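Ribonuclease (PDB 2ZPO) probably cleaves RNA on the 3' side of pyrimidine nucleotides, as a secreted endonuclease of the pancreatic ribonuclease family. Local coordinates at residues Y14-A19 / F46-A51; T24-M29 / T79-Q84; A63-N68 / R102-C107. All coordinates share one frame; numbering follows the deposited sequence. Where two conformers were deposited one is given.

In the fold
The three contacts are spread over the curved antiparallel sheet of the ribonuclease A fold. Interactions 1 and 2 are neighbours, their centres about 13 Å apart: they meet where His48 binds Thr79 on strand 69-83, and their segments alternate along the chain. Interaction 3 lies on the other side of the chain's centre from interaction 2, about 24 Å away between centres, yet strand 69-83 pairs with both 62-64 and 94-108 and so joins the two. Both segments of interaction 1 precede those of interaction 3 in the sequence. Together they fasten a long loop, a helix and a glycine-containing loop to one sheet, which also carries active-site residue His114, assigned by similarity.

Interaction 1. Residues Y14-A19 / F46-A51; sequences YPRTAA and FVHASA
In this ribonuclease A fold the loop between helices 3-11 and 22-32 lays two side chains on residues 48-50. Arg16 makes a CH-pi contact: with CG anti to its backbone N (chi1 -167°) and an extended chain, its methylenes cross the imidazole of His48 obliquely. Its CG sits over the middle of the ring, 3.6 Å from the centroid of the His48 ring, while Phe46 O lies off-centre over the opposite face. Arginine suits this place because its aliphatic part packs on the ring while its charged end travels on: the guanidinium, turned 81° from the imidazole plane, reaches Thr79 through NH2 and makes a cation-pi contact with Tyr25. A hydrogen bond between NE2 and Thr79 OG1, and one from ND1 to Asp13 O, hold the rotation of the His48 ring.

The second contact is van der Waals packing. Tyr14, with CG anti to its backbone N, presses on the backbone of 48-50, its CB 3.3 Å from Ala49 O. The ring lies close because the Ala49 side chain is turned away; Ser50 CB meets Tyr14 CD2 at 4.0 Å. Ser50 OG caps Ser53 N at the start of helix 51-55, and Ser50 N stands over a rim of the Tyr14 ring, 3.7 Å from CG.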
ATOM      1  N   TYR A  14      -1.259   5.676   8.383  1.00 20.91           N
ATOM      2  CA  TYR A  14      -2.400   6.383   8.930  1.00 22.05           C
ATOM      3  C   TYR A  14      -2.158   6.838  10.380  1.00 23.18           C
ATOM      4  O   TYR A  14      -1.831   6.003  11.214  1.00 23.77           O
ATOM      5  CB  TYR A  14      -3.644   5.486   8.871  1.00 21.75           C
ATOM      6  CG  TYR A  14      -4.794   6.147   9.576  1.00 23.00           C
ATOM      7  CD1 TYR A  14      -5.543   7.138   8.933  1.00 24.55           C
ATOM      8  CD2 TYR A  14      -5.085   5.829  10.903  1.00 22.34           C
ATOM      9  CE1 TYR A  14      -6.577   7.788   9.596  1.00 26.57           C
ATOM     10  CE2 TYR A  14      -6.112   6.475  11.575  1.00 24.28           C
ATOM     11  CZ  TYR A  14      -6.851   7.441  10.905  1.00 25.49           C
ATOM     12  OH  TYR A  14      -7.877   8.062  11.560  1.00 29.98           O
ATOM     13  N   PRO A  15      -2.353   8.154  10.668  1.00 24.52           N
ATOM     14  CA  PRO A  15      -2.645   9.223   9.692  1.00 25.17           C
ATOM     15  C   PRO A  15      -1.494   9.367   8.696  1.00 24.99           C
ATOM     16  O   PRO A  15      -0.379   8.904   8.995  1.00 26.37           O
ATOM     17  CB  PRO A  15      -2.757  10.499  10.558  1.00 25.56           C
ATOM     18  CG  PRO A  15      -2.968   9.986  11.975  1.00 25.86           C
ATOM     19  CD  PRO A  15      -2.297   8.663  12.055  1.00 25.32           C
ATOM     20  N   ARG A  16      -1.789   9.962   7.533  1.00 25.20           N
ATOM     21  CA  ARG A  16      -0.786  10.145   6.491  0.60 24.41           C
ATOM     22  C   ARG A  16       0.424  10.883   7.052  1.00 24.76           C
ATOM     23  O   ARG A  16       0.279  11.863   7.808  1.00 25.25           O
ATOM     24  CB  ARG A  16      -1.389  10.898   5.310  0.60 24.68           C
ATOM     25  CG  ARG A  16      -0.516  10.846   4.071  0.60 24.34           C
ATOM     26  CD  ARG A  16      -1.178  11.520   2.897  0.60 24.13           C
ATOM     27  NE  ARG A  16      -0.487  11.195   1.656  0.60 21.07           N
ATOM     28  CZ  ARG A  16       0.507  11.906   1.136  0.60 19.78           C
ATOM     29  NH1 ARG A  16       0.936  13.019   1.737  0.60 21.35           N
ATOM     30  NH2 ARG A  16       1.060  11.523   0.003  0.60 14.87           N
ATOM     31  N   THR A  17       1.610  10.380   6.727  1.00 23.70           N
ATOM     32  CA  THR A  17       2.857  11.008   7.158  1.00 23.96           C
ATOM     33  C   THR A  17       3.054  12.297   6.378  1.00 24.30           C
ATOM     34  O   THR A  17       2.861  12.340   5.167  1.00 23.67           O
ATOM     35  CB  THR A  17       4.036  10.024   6.979  1.00 23.73           C
ATOM     36  OG1 THR A  17       3.859   8.936   7.873  1.00 21.94           O
ATOM     37  CG2 THR A  17       5.403  10.690   7.247  1.00 24.63           C
ATOM     38  N   ALA A  18       3.377  13.377   7.100  1.00 24.42           N
ATOM     39  CA  ALA A  18       3.558  14.680   6.493  1.00 24.45           C
ATOM     40  C   ALA A  18       4.833  14.690   5.649  1.00 24.97           C
ATOM     41  O   ALA A  18       5.810  14.023   5.989  1.00 25.41           O
ATOM     42  CB  ALA A  18       3.627  15.768   7.586  1.00 24.72           C
ATOM     43  N   ALA A  19       4.777  15.406   4.535  1.00 24.55           N
ATOM     44  CA  ALA A  19       5.906  15.542   3.608  1.00 25.20           C
ATOM     45  C   ALA A  19       5.685  16.790   2.762  1.00 24.95           C
ATOM     46  O   ALA A  19       4.552  17.265   2.673  1.00 25.06           O
ATOM     47  CB  ALA A  19       6.047  14.282   2.725  1.00 25.16           C
ATOM     48  N   PHE A  46       0.413   3.203  -0.572  1.00 14.30           N
ATOM     49  CA  PHE A  46       0.153   3.408   0.845  1.00 14.31           C
ATOM     50  C   PHE A  46      -1.295   3.792   0.979  1.00 14.03           C
ATOM     51  O   PHE A  46      -1.785   4.676   0.259  1.00 14.42           O
ATOM     52  CB  PHE A  46       1.052   4.524   1.385  1.00 15.31           C
ATOM     53  CG  PHE A  46       2.517   4.159   1.379  1.00 16.23           C
ATOM     54  CD1 PHE A  46       3.046   3.347   2.397  1.00 17.44           C
ATOM     55  CD2 PHE A  46       3.355   4.578   0.334  1.00 14.57           C
ATOM     56  CE1 PHE A  46       4.422   2.994   2.393  1.00 17.33           C
ATOM     57  CE2 PHE A  46       4.723   4.239   0.334  1.00 17.52           C
ATOM     58  CZ  PHE A  46       5.248   3.443   1.360  1.00 17.15           C
ATOM     59  N   VAL A  47      -2.000   3.101   1.872  1.00 12.73           N
ATOM     60  CA  VAL A  47      -3.417   3.381   2.087  1.00 13.36           C
ATOM     61  C   VAL A  47      -3.516   4.198   3.380  1.00 12.96           C
ATOM     62  O   VAL A  47      -2.989   3.782   4.410  1.00 13.73           O
ATOM     63  CB  VAL A  47      -4.238   2.064   2.220  1.00 13.28           C
ATOM     64  CG1 VAL A  47      -5.692   2.392   2.408  1.00 12.30           C
ATOM     65  CG2 VAL A  47      -4.043   1.138   0.985  1.00 13.63           C
ATOM     66  N   HIS A  48      -4.225   5.337   3.338  1.00 13.44           N
ATOM     67  CA  HIS A  48      -4.339   6.233   4.515  1.00 13.71           C
ATOM     68  C   HIS A  48      -5.656   5.989   5.234  1.00 13.09           C
ATOM     69  O   HIS A  48      -6.574   6.820   5.243  1.00 13.87           O
ATOM     70  CB  HIS A  48      -4.144   7.701   4.106  1.00 14.65           C
ATOM     71  CG  HIS A  48      -2.953   7.889   3.227  1.00 14.61           C
ATOM     72  ND1 HIS A  48      -1.699   7.431   3.584  1.00 14.13           N
ATOM     73  CD2 HIS A  48      -2.833   8.396   1.972  1.00 15.42           C
ATOM     74  CE1 HIS A  48      -0.848   7.688   2.601  1.00 13.64           C
ATOM     75  NE2 HIS A  48      -1.513   8.272   1.616  1.00 13.31           N
ATOM     76  N   ALA A  49      -5.742   4.808   5.827  1.00 12.77           N
ATOM     77  CA  ALA A  49      -6.874   4.418   6.676  1.00 12.01           C
ATOM     78  C   ALA A  49      -6.270   3.484   7.721  1.00 12.81           C
ATOM     79  O   ALA A  49      -5.179   2.948   7.537  1.00 12.38           O
ATOM     80  CB  ALA A  49      -7.913   3.672   5.867  1.00 13.52           C
ATOM     81  N   SER A  50      -6.991   3.281   8.808  1.00 12.38           N
ATOM     82  CA  SER A  50      -6.465   2.421   9.864  1.00 13.12           C
ATOM     83  C   SER A  50      -6.405   0.945   9.468  1.00 13.20           C
ATOM     84  O   SER A  50      -7.088   0.472   8.549  1.00 12.77           O
ATOM     85  CB  SER A  50      -7.318   2.572  11.128  1.00 13.20           C
ATOM     86  OG  SER A  50      -8.584   1.986  10.972  1.00 12.99           O
ATOM     87  N   ALA A  51      -5.581   0.201  10.208  1.00 14.26           N
ATOM     88  CA  ALA A  51      -5.524  -1.232  10.004  1.00 14.84           C
ATOM     89  C   ALA A  51      -6.903  -1.868  10.123  1.00 14.01           C
ATOM     90  O   ALA A  51      -7.252  -2.741   9.331  1.00 14.88           O
ATOM     91  CB  ALA A  51      -4.521  -1.867  11.005  1.00 15.43           C
TER

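Interaction 2. Residues T24-M29 / T79-Q84; sequences TYCNQM and TTCRLQ. With SO4 (sulfate ion), chain F.
A disulfide-centred, buried contact fastens helix 22-32 to the long strand 69-83, with the segment axes 8.6 Å apart and crossing at -75°. Cys26 and Cys81 point at each other, and both put SG anti to the carbonyl carbon. The Cys26 SG to Cys81 SG bond of 2.1 Å has a chi3 of -80°, a left-handed twist near the relaxed value.

Beside it Tyr25 and Thr79 meet tip to tip. Thr79 CG2 touches the ring at Tyr25 CD1, 3.6 Å away, and Cys81 SG lies at the ring edge. Met29 CG packs over the centre of one face of Tyr25. Threonine serves two ends here, its methyl against the aromatic and its buried OG1 hydrogen-bonded to His48 NE2 and Arg16 NH2; tyrosine adds a hydroxyl hydrogen-bonded to Asp13 OD2. This helix-to-sheet disulfide belongs to the ribonuclease A fold.

On the side of the strand turned away from the helix, exposed Arg82 bends at chi3 and grips a sulfate, probably from the crystallisation liquor, consistent with the substrate-binding role assigned by similarity. Arg82 NE to sulfate O1 is 2.7 Å and nearly straight at 164°, in the guanidinium plane, while Arg82 NH2 reaches O3 at 2.8 Å.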
ATOM      1  N   THR A  24       8.755  13.412  -2.524  1.00 20.38           N
ATOM      2  CA  THR A  24       9.493  13.314  -1.269  1.00 19.37           C
ATOM      3  C   THR A  24       8.810  12.332  -0.300  1.00 18.68           C
ATOM      4  O   THR A  24       9.488  11.566   0.375  1.00 18.77           O
ATOM      5  CB  THR A  24       9.665  14.683  -0.557  1.00 20.32           C
ATOM      6  OG1 THR A  24      10.264  15.651  -1.448  1.00 21.94           O
ATOM      7  CG2 THR A  24      10.540  14.536   0.644  1.00 20.03           C
ATOM      8  N   TYR A  25       7.482  12.385  -0.220  1.00 18.43           N
ATOM      9  CA  TYR A  25       6.719  11.383   0.533  1.00 17.37           C
ATOM     10  C   TYR A  25       7.197   9.980   0.132  1.00 17.18           C
ATOM     11  O   TYR A  25       7.561   9.148   0.973  1.00 17.15           O
ATOM     12  CB  TYR A  25       5.222  11.524   0.251  1.00 17.82           C
ATOM     13  CG  TYR A  25       4.412  10.458   0.943  1.00 17.18           C
ATOM     14  CD1 TYR A  25       4.171   9.235   0.319  1.00 15.11           C
ATOM     15  CD2 TYR A  25       3.906  10.665   2.227  1.00 16.67           C
ATOM     16  CE1 TYR A  25       3.433   8.258   0.957  1.00 15.56           C
ATOM     17  CE2 TYR A  25       3.169   9.686   2.898  1.00 17.43           C
ATOM     18  CZ  TYR A  25       2.948   8.473   2.259  1.00 14.99           C
ATOM     19  OH  TYR A  25       2.228   7.498   2.921  1.00 14.25           O
ATOM     20  N   CYS A  26       7.167   9.726  -1.173  1.00 17.50           N
ATOM     21  CA  CYS A  26       7.524   8.397  -1.676  1.00 16.94           C
ATOM     22  C   CYS A  26       8.969   8.001  -1.364  1.00 17.76           C
ATOM     23  O   CYS A  26       9.243   6.909  -0.901  1.00 16.49           O
ATOM     24  CB  CYS A  26       7.223   8.331  -3.162  1.00 17.88           C
ATOM     25  SG  CYS A  26       5.475   8.187  -3.526  1.00 17.89           S
ATOM     26  N   ASN A  27       9.897   8.931  -1.592  1.00 17.63           N
ATOM     27  CA  ASN A  27      11.277   8.664  -1.319  1.00 18.61           C
ATOM     28  C   ASN A  27      11.519   8.305   0.158  1.00 18.02           C
ATOM     29  O   ASN A  27      12.197   7.325   0.474  1.00 18.51           O
ATOM     30  CB  ASN A  27      12.101   9.873  -1.762  1.00 18.72           C
ATOM     31  CG  ASN A  27      12.231   9.952  -3.287  1.00 20.15           C
ATOM     32  OD1 ASN A  27      12.119   8.926  -3.989  1.00 21.45           O
ATOM     33  ND2 ASN A  27      12.507  11.151  -3.807  1.00 20.99           N
ATOM     34  N   GLN A  28      10.912   9.085   1.047  1.00 19.18           N
ATOM     35  CA  GLN A  28      11.072   8.865   2.480  1.00 18.36           C
ATOM     36  C   GLN A  28      10.392   7.576   2.941  1.00 18.22           C
ATOM     37  O   GLN A  28      10.954   6.787   3.690  1.00 18.25           O
ATOM     38  CB  GLN A  28      10.501  10.065   3.254  1.00 19.01           C
ATOM     39  CG  GLN A  28      11.317  11.335   3.032  1.00 21.92           C
ATOM     40  CD  GLN A  28      10.797  12.564   3.809  1.00 24.75           C
ATOM     41  OE1 GLN A  28       9.595  12.748   4.000  1.00 27.03           O
ATOM     42  NE2 GLN A  28      11.726  13.424   4.225  1.00 26.05           N
ATOM     43  N   MET A  29       9.170   7.360   2.479  1.00 16.98           N
ATOM     44  CA  MET A  29       8.343   6.272   3.032  1.00 16.19           C
ATOM     45  C   MET A  29       8.829   4.919   2.506  1.00 15.55           C
ATOM     46  O   MET A  29       8.860   3.929   3.242  1.00 14.45           O
ATOM     47  CB  MET A  29       6.860   6.512   2.715  1.00 16.49           C
ATOM     48  CG  MET A  29       6.231   7.677   3.446  1.00 19.13           C
ATOM     49  SD  MET A  29       6.191   7.476   5.245  1.00 24.10           S
ATOM     50  CE  MET A  29       5.548   5.833   5.414  1.00 26.77           C
ATOM     51  N   THR A  79      -1.734   6.927  -1.593  1.00 14.54           N
ATOM     52  CA  THR A  79      -0.584   7.475  -2.309  1.00 15.07           C
ATOM     53  C   THR A  79       0.112   6.314  -3.002  1.00 16.04           C
ATOM     54  O   THR A  79       0.423   5.287  -2.365  1.00 15.53           O
ATOM     55  CB  THR A  79       0.406   8.171  -1.368  1.00 15.88           C
ATOM     56  OG1 THR A  79      -0.305   9.168  -0.625  1.00 15.01           O
ATOM     57  CG2 THR A  79       1.561   8.846  -2.165  1.00 15.16           C
ATOM     58  N   THR A  80       0.363   6.491  -4.293  1.00 17.09           N
ATOM     59  CA  THR A  80       0.993   5.461  -5.114  1.00 18.27           C
ATOM     60  C   THR A  80       2.357   5.955  -5.538  1.00 18.74           C
ATOM     61  O   THR A  80       2.479   7.061  -6.077  1.00 19.12           O
ATOM     62  CB  THR A  80       0.096   5.060  -6.324  1.00 19.15           C
ATOM     63  OG1 THR A  80      -1.215   4.732  -5.845  1.00 21.68           O
ATOM     64  CG2 THR A  80       0.667   3.870  -7.017  1.00 21.13           C
ATOM     65  N   CYS A  81       3.375   5.136  -5.268  1.00 18.26           N
ATOM     66  CA  CYS A  81       4.757   5.454  -5.568  1.00 17.92           C
ATOM     67  C   CYS A  81       5.262   4.505  -6.647  1.00 18.68           C
ATOM     68  O   CYS A  81       5.038   3.303  -6.554  1.00 17.51           O
ATOM     69  CB  CYS A  81       5.612   5.285  -4.309  1.00 18.64           C
ATOM     70  SG  CYS A  81       5.031   6.274  -2.912  1.00 18.43           S
ATOM     71  N   ARG A  82       5.930   5.065  -7.653  1.00 18.75           N
ATOM     72  CA  ARG A  82       6.499   4.294  -8.760  1.00 20.28           C
ATOM     73  C   ARG A  82       7.946   4.747  -8.959  1.00 19.95           C
ATOM     74  O   ARG A  82       8.238   5.932  -8.994  1.00 18.96           O
ATOM     75  CB  ARG A  82       5.684   4.489 -10.044  1.00 20.40           C
ATOM     76  CG  ARG A  82       4.399   3.651 -10.081  1.00 22.20           C
ATOM     77  CD  ARG A  82       3.489   3.978 -11.278  1.00 24.68           C
ATOM     78  NE  ARG A  82       4.042   3.569 -12.578  1.00 27.00           N
ATOM     79  CZ  ARG A  82       3.830   2.383 -13.164  1.00 27.00           C
ATOM     80  NH1 ARG A  82       3.102   1.451 -12.564  1.00 29.53           N
ATOM     81  NH2 ARG A  82       4.380   2.122 -14.352  1.00 26.31           N
ATOM     82  N   LEU A  83       8.838   3.765  -9.061  1.00 20.37           N
ATOM     83  CA  LEU A  83      10.274   3.983  -9.189  1.00 21.23           C
ATOM     84  C   LEU A  83      10.583   4.730 -10.473  1.00 22.60           C
ATOM     85  O   LEU A  83      10.015   4.424 -11.528  1.00 22.18           O
ATOM     86  CB  LEU A  83      10.982   2.634  -9.223  1.00 20.55           C
ATOM     87  CG  LEU A  83      12.510   2.611  -9.061  1.00 21.14           C
ATOM     88  CD1 LEU A  83      12.964   3.061  -7.666  1.00 20.43           C
ATOM     89  CD2 LEU A  83      13.019   1.221  -9.356  1.00 20.33           C
ATOM     90  N   GLN A  84      11.458   5.722 -10.369  1.00 23.29           N
ATOM     91  CA  GLN A  84      12.055   6.331 -11.568  1.00 24.74           C
ATOM     92  C   GLN A  84      13.028   5.356 -12.209  1.00 25.35           C
ATOM     93  O   GLN A  84      13.997   4.880 -11.564  1.00 25.65           O
ATOM     94  CB  GLN A  84      12.796   7.617 -11.239  1.00 25.59           C
ATOM     95  CG  GLN A  84      11.924   8.625 -10.559  1.00 28.43           C
ATOM     96  CD  GLN A  84      12.477  10.009 -10.610  1.00 33.83           C
ATOM     97  OE1 GLN A  84      13.689  10.236 -10.475  1.00 36.47           O
ATOM     98  NE2 GLN A  84      11.585  10.980 -10.779  1.00 35.95           N
TER
HETATM   99  S   SO4 F 124       5.172   5.783 -14.722  0.50 56.76           S
HETATM  100  O1  SO4 F 124       5.838   5.413 -13.475  0.50 56.46           O
HETATM  101  O2  SO4 F 124       5.991   6.748 -15.451  0.50 56.77           O
HETATM  102  O3  SO4 F 124       4.986   4.587 -15.543  0.50 56.50           O
HETATM  103  O4  SO4 F 124       3.877   6.392 -14.427  0.50 56.75           O

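Interaction 3. Residues A63-N68 / R102-C107; sequences APAGGN and RIRIAC
The firm end of this contact is where the loop after strand 62-64 brings Asn68 against strand 94-108. Its carbonyl takes the N-H of Cys107: Cys107 N to Asn68 O is 2.9 Å, the angle at hydrogen is 170°, and the donor lies nearly along the C=O axis. The same oxygen receives a CA-H contact from Ala106 at 3.4 Å from its CA. Asn68 CG stands between its backbone N and carbonyl carbon (chi1 71°), which lays the amide against the strand, ND2 being 3.7 Å from Ala106 CB. Alanine's short methyl lets the amide come that close. Asn68 OD1 and Cys107 O, both acceptors, cannot bond to each other; one water donates to both, 2.6 Å from Asn68 OD1 and 2.7 Å from Cys107 O.

The other end is looser. Ala65 CB merely rests 3.7 Å from Arg104 NE, whose chain bends at chi3 and whose charge is paired with Asp71. Between the two ends, exposed Gly66 and Gly67 carry the loop with positive phi, a conformation easy for glycine. A disulfide ties Cys107 to Cys58. Ala106 touches His114, the proton donor by similarity, consistent with strand 94-108 lining the active-site cleft of the ribonuclease A fold.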
ATOM      1  N   ALA A  63     -16.225  -7.155  -0.477  1.00 16.11           N
ATOM      2  CA  ALA A  63     -16.997  -8.114  -1.292  1.00 16.82           C
ATOM      3  C   ALA A  63     -16.027  -9.048  -2.024  1.00 16.32           C
ATOM      4  O   ALA A  63     -14.934  -8.634  -2.409  1.00 15.91           O
ATOM      5  CB  ALA A  63     -17.835  -7.384  -2.286  1.00 17.69           C
ATOM      6  N   PRO A  64     -16.444 -10.301  -2.256  1.00 16.69           N
ATOM      7  CA  PRO A  64     -15.557 -11.215  -2.998  1.00 16.29           C
ATOM      8  C   PRO A  64     -15.206 -10.690  -4.405  1.00 17.13           C
ATOM      9  O   PRO A  64     -16.034 -10.085  -5.063  1.00 16.20           O
ATOM     10  CB  PRO A  64     -16.380 -12.514  -3.103  1.00 17.02           C
ATOM     11  CG  PRO A  64     -17.659 -12.305  -2.386  1.00 18.86           C
ATOM     12  CD  PRO A  64     -17.719 -10.918  -1.840  1.00 16.28           C
ATOM     13  N   ALA A  65     -13.981 -10.953  -4.859  1.00 16.95           N
ATOM     14  CA  ALA A  65     -13.520 -10.423  -6.150  1.00 18.01           C
ATOM     15  C   ALA A  65     -12.747 -11.488  -6.915  1.00 18.64           C
ATOM     16  O   ALA A  65     -11.933 -11.173  -7.792  1.00 20.44           O
ATOM     17  CB  ALA A  65     -12.659  -9.168  -5.945  1.00 17.15           C
ATOM     18  N   GLY A  66     -13.034 -12.743  -6.598  1.00 18.49           N
ATOM     19  CA  GLY A  66     -12.354 -13.891  -7.241  1.00 18.94           C
ATOM     20  C   GLY A  66     -11.183 -14.393  -6.420  1.00 19.23           C
ATOM     21  O   GLY A  66     -10.380 -13.611  -5.895  1.00 18.83           O
ATOM     22  N   GLY A  67     -11.080 -15.718  -6.301  1.00 19.94           N
ATOM     23  CA  GLY A  67      -9.993 -16.325  -5.550  1.00 19.84           C
ATOM     24  C   GLY A  67     -10.011 -15.795  -4.126  1.00 19.56           C
ATOM     25  O   GLY A  67     -11.052 -15.823  -3.482  1.00 20.07           O
ATOM     26  N   ASN A  68      -8.867 -15.290  -3.668  1.00 19.28           N
ATOM     27  CA  ASN A  68      -8.771 -14.733  -2.312  1.00 19.62           C
ATOM     28  C   ASN A  68      -8.827 -13.201  -2.274  1.00 18.38           C
ATOM     29  O   ASN A  68      -8.483 -12.595  -1.237  1.00 18.88           O
ATOM     30  CB  ASN A  68      -7.558 -15.250  -1.521  1.00 20.96           C
ATOM     31  CG  ASN A  68      -6.217 -14.725  -2.019  1.00 22.97           C
ATOM     32  OD1 ASN A  68      -5.195 -14.949  -1.356  1.00 30.71           O
ATOM     33  ND2 ASN A  68      -6.187 -14.053  -3.167  1.00 23.26           N
ATOM     34  N   ARG A 102     -11.587   2.973  -4.232  1.00 13.50           N
ATOM     35  CA  ARG A 102     -11.750   1.639  -3.633  1.00 12.31           C
ATOM     36  C   ARG A 102     -10.516   0.808  -3.975  1.00 12.53           C
ATOM     37  O   ARG A 102      -9.786   1.081  -4.940  1.00 12.69           O
ATOM     38  CB  ARG A 102     -13.036   0.941  -4.120  1.00 12.59           C
ATOM     39  CG  ARG A 102     -14.326   1.712  -3.747  1.00 16.53           C
ATOM     40  CD  ARG A 102     -15.554   1.191  -4.503  1.00 18.94           C
ATOM     41  NE  ARG A 102     -15.789  -0.227  -4.297  1.00 22.11           N
ATOM     42  CZ  ARG A 102     -15.893  -1.154  -5.247  1.00 22.65           C
ATOM     43  NH1 ARG A 102     -15.818  -0.836  -6.533  1.00 24.88           N
ATOM     44  NH2 ARG A 102     -16.120  -2.412  -4.897  1.00 23.00           N
ATOM     45  N   ILE A 103     -10.276  -0.213  -3.165  1.00 11.23           N
ATOM     46  CA  ILE A 103      -9.090  -1.052  -3.350  1.00 11.73           C
ATOM     47  C   ILE A 103      -9.438  -2.539  -3.357  1.00 12.19           C
ATOM     48  O   ILE A 103     -10.445  -2.963  -2.762  1.00 11.96           O
ATOM     49  CB  ILE A 103      -7.976  -0.779  -2.278  1.00 12.35           C
ATOM     50  CG1 ILE A 103      -8.462  -1.093  -0.855  1.00 10.70           C
ATOM     51  CG2 ILE A 103      -7.468   0.667  -2.408  1.00 11.54           C
ATOM     52  CD1 ILE A 103      -7.381  -1.038   0.236  1.00 12.00           C
ATOM     53  N   ARG A 104      -8.550  -3.313  -4.006  1.00 11.70           N
ATOM     54  CA  ARG A 104      -8.674  -4.767  -4.115  1.00 11.76           C
ATOM     55  C   ARG A 104      -7.458  -5.334  -3.415  1.00 12.00           C
ATOM     56  O   ARG A 104      -6.317  -4.984  -3.764  1.00 11.37           O
ATOM     57  CB  ARG A 104      -8.695  -5.207  -5.598  1.00 11.68           C
ATOM     58  CG  ARG A 104      -8.763  -6.718  -5.773  1.00 13.92           C
ATOM     59  CD  ARG A 104      -9.008  -7.126  -7.204  1.00 16.70           C
ATOM     60  NE  ARG A 104     -10.373  -6.772  -7.584  1.00 15.74           N
ATOM     61  CZ  ARG A 104     -10.858  -6.882  -8.808  1.00 21.20           C
ATOM     62  NH1 ARG A 104     -10.075  -7.353  -9.782  1.00 20.55           N
ATOM     63  NH2 ARG A 104     -12.114  -6.521  -9.042  1.00 22.80           N
ATOM     64  N   ILE A 105      -7.705  -6.099  -2.372  1.00 12.40           N
ATOM     65  CA  ILE A 105      -6.618  -6.729  -1.607  1.00 12.29           C
ATOM     66  C   ILE A 105      -6.785  -8.269  -1.605  1.00 13.20           C
ATOM     67  O   ILE A 105      -7.841  -8.766  -1.956  1.00 13.33           O
ATOM     68  CB  ILE A 105      -6.521  -6.160  -0.140  1.00 13.03           C
ATOM     69  CG1 ILE A 105      -7.776  -6.496   0.680  1.00 13.68           C
ATOM     70  CG2 ILE A 105      -6.273  -4.651  -0.184  1.00 14.35           C
ATOM     71  CD1 ILE A 105      -7.667  -6.070   2.168  1.00 14.91           C
ATOM     72  N   ALA A 106      -5.725  -8.990  -1.243  1.00 13.21           N
ATOM     73  CA  ALA A 106      -5.841 -10.431  -0.991  1.00 13.77           C
ATOM     74  C   ALA A 106      -5.961 -10.632   0.494  1.00 14.58           C
ATOM     75  O   ALA A 106      -5.179 -10.055   1.275  1.00 14.92           O
ATOM     76  CB  ALA A 106      -4.611 -11.166  -1.505  1.00 14.21           C
ATOM     77  N   CYS A 107      -6.935 -11.448   0.887  1.00 15.32           N
ATOM     78  CA  CYS A 107      -7.104 -11.827   2.284  1.00 16.55           C
ATOM     79  C   CYS A 107      -6.789 -13.308   2.520  1.00 17.08           C
ATOM     80  O   CYS A 107      -6.879 -14.165   1.603  1.00 18.73           O
ATOM     81  CB  CYS A 107      -8.502 -11.489   2.794  1.00 17.25           C
ATOM     82  SG  CYS A 107      -8.953  -9.710   2.665  1.00 17.86           S
TER
HETATM   83  O   HOH W   1      -5.306 -16.207   0.883  1.00 39.46           O